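Local atomic coordinates of blood group a-and b-cleaving endo-beta-galactosidase (Streptococcus pneumoniae, PDB entry 2YGL), a protein that cleaves blood group A and B antigens as a family 98 endo-beta-galactosidase, whose tandem CBM51 modules probably bind carbohydrate. Residues A[288-293]-A[317-322]. Numbering follows the deposited sequence.
Sequences FEVVAD and VDVEIP
Val290 and Val317 share one side-chain setting, with CG1 anti to the backbone N (chi1 -177° and 175°) and CG2 anti to the carbonyl carbon, and the two side chains pass alongside one another, pointing opposite ways, with Val290 CG2 4.1 Å from Val317 CG1. This is face-to-face packing of the two sheets of a beta-sandwich, the fold of a CBM51 module, here the second of the tandem pair. Strand 285-292 belongs to the five-stranded sheet and strand 315-320 to the other; their short segments run nearly parallel, 9.8 Å apart at closest approach and 18° from aligned. At that separation no hydrogen bond joins them, and the contact is made by side chains; the backbone of Val290 is instead hydrogen-bonded to Ile297 and Tyr298 of the adjoining strand 295-299. The Val290 branches divide their work, Val290 CG1 lying 4.3 Å from Val319 CG1. Phe288 adds a looser contact: Val317 CG2 approaches its ring obliquely, 4.5 Å from Phe288 CD2. Phe265, from strand 262-271, packs against Val290, and the side chain of Tyr298 touches both Val290 and Val317, helping to enclose the apolar layer. Past the end of strand 315-320, the proline ring of exposed Pro322 extends the apolar seam, setting Pro322 CD 4.1 Å from Ala292 CB.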
# COMPACT_ATOMS: atom_id res chain seq x y z
N PHE A 288 9.75 -0.19 -26.08
CA PHE A 288 10.64 -0.65 -25.02
C PHE A 288 10.06 -1.89 -24.36
O PHE A 288 8.86 -1.94 -24.07
CB PHE A 288 10.85 0.45 -23.97
CG PHE A 288 11.67 0.01 -22.78
CD1 PHE A 288 13.05 -0.10 -22.87
CD2 PHE A 288 11.04 -0.30 -21.57
CE1 PHE A 288 13.81 -0.51 -21.77
CE2 PHE A 288 11.79 -0.71 -20.47
CZ PHE A 288 13.17 -0.81 -20.57
N GLU A 289 10.91 -2.89 -24.13
CA GLU A 289 10.49 -4.16 -23.53
C GLU A 289 11.28 -4.52 -22.28
O GLU A 289 12.49 -4.33 -22.22
CB GLU A 289 10.64 -5.30 -24.52
CG GLU A 289 9.65 -5.31 -25.67
CD GLU A 289 9.96 -6.39 -26.69
OE1 GLU A 289 11.10 -6.92 -26.68
OE2 GLU A 289 9.07 -6.71 -27.50
N VAL A 290 10.57 -5.04 -21.27
CA VAL A 290 11.21 -5.72 -20.15
C VAL A 290 10.97 -7.22 -20.35
O VAL A 290 9.83 -7.67 -20.48
CB VAL A 290 10.67 -5.25 -18.78
CG1 VAL A 290 11.41 -5.94 -17.64
CG2 VAL A 290 10.79 -3.74 -18.65
N VAL A 291 12.06 -7.97 -20.39
CA VAL A 291 12.01 -9.39 -20.74
C VAL A 291 12.59 -10.24 -19.61
O VAL A 291 13.75 -10.08 -19.23
CB VAL A 291 12.76 -9.67 -22.07
CG1 VAL A 291 12.50 -11.08 -22.56
CG2 VAL A 291 12.36 -8.66 -23.15
N ALA A 292 11.76 -11.14 -19.07
CA ALA A 292 12.18 -12.06 -18.02
C ALA A 292 12.32 -13.48 -18.58
O ALA A 292 11.34 -14.08 -19.03
CB ALA A 292 11.19 -12.04 -16.86
N ASP A 293 13.55 -13.99 -18.54
CA ASP A 293 13.89 -15.32 -19.09
C ASP A 293 13.33 -15.56 -20.50
O ASP A 293 12.74 -16.60 -20.77
CB ASP A 293 13.46 -16.44 -18.13
CG ASP A 293 14.18 -16.37 -16.79
OD1 ASP A 293 15.39 -16.03 -16.77
OD2 ASP A 293 13.55 -16.66 -15.76
N VAL A 317 7.22 2.66 -15.97
CA VAL A 317 7.23 1.21 -16.07
C VAL A 317 7.34 0.65 -14.66
O VAL A 317 8.32 0.90 -13.95
CB VAL A 317 8.40 0.68 -16.95
CG1 VAL A 317 8.45 -0.84 -16.92
CG2 VAL A 317 8.26 1.18 -18.37
N ASP A 318 6.32 -0.10 -14.25
CA ASP A 318 6.27 -0.70 -12.93
C ASP A 318 5.70 -2.11 -13.08
O ASP A 318 4.48 -2.28 -13.17
CB ASP A 318 5.42 0.15 -11.99
CG ASP A 318 5.39 -0.38 -10.56
OD1 ASP A 318 5.89 -1.50 -10.31
OD2 ASP A 318 4.87 0.33 -9.68
N VAL A 319 6.58 -3.10 -13.11
CA VAL A 319 6.19 -4.47 -13.45
C VAL A 319 6.73 -5.48 -12.43
O VAL A 319 7.87 -5.37 -11.96
CB VAL A 319 6.59 -4.83 -14.92
CG1 VAL A 319 8.11 -4.78 -15.12
CG2 VAL A 319 6.02 -6.18 -15.34
N GLU A 320 5.90 -6.46 -12.09
CA GLU A 320 6.30 -7.57 -11.22
C GLU A 320 7.25 -8.50 -11.95
O GLU A 320 7.02 -8.84 -13.12
CB GLU A 320 5.07 -8.36 -10.75
CG GLU A 320 4.23 -7.66 -9.69
CD GLU A 320 3.09 -8.53 -9.17
OE1 GLU A 320 2.75 -9.56 -9.81
OE2 GLU A 320 2.52 -8.19 -8.11
N ILE A 321 8.31 -8.91 -11.27
CA ILE A 321 9.22 -9.92 -11.79
C ILE A 321 8.79 -11.28 -11.26
O ILE A 321 8.66 -11.45 -10.04
CB ILE A 321 10.70 -9.63 -11.38
CG1 ILE A 321 11.11 -8.19 -11.73
CG2 ILE A 321 11.65 -10.66 -11.99
CD1 ILE A 321 10.95 -7.79 -13.19
N PRO A 322 8.54 -12.25 -12.16
CA PRO A 322 8.08 -13.57 -11.71
C PRO A 322 9.10 -14.25 -10.80
O PRO A 322 10.31 -14.12 -11.00
CB PRO A 322 7.93 -14.35 -13.02
CG PRO A 322 7.76 -13.31 -14.07
CD PRO A 322 8.63 -12.18 -13.63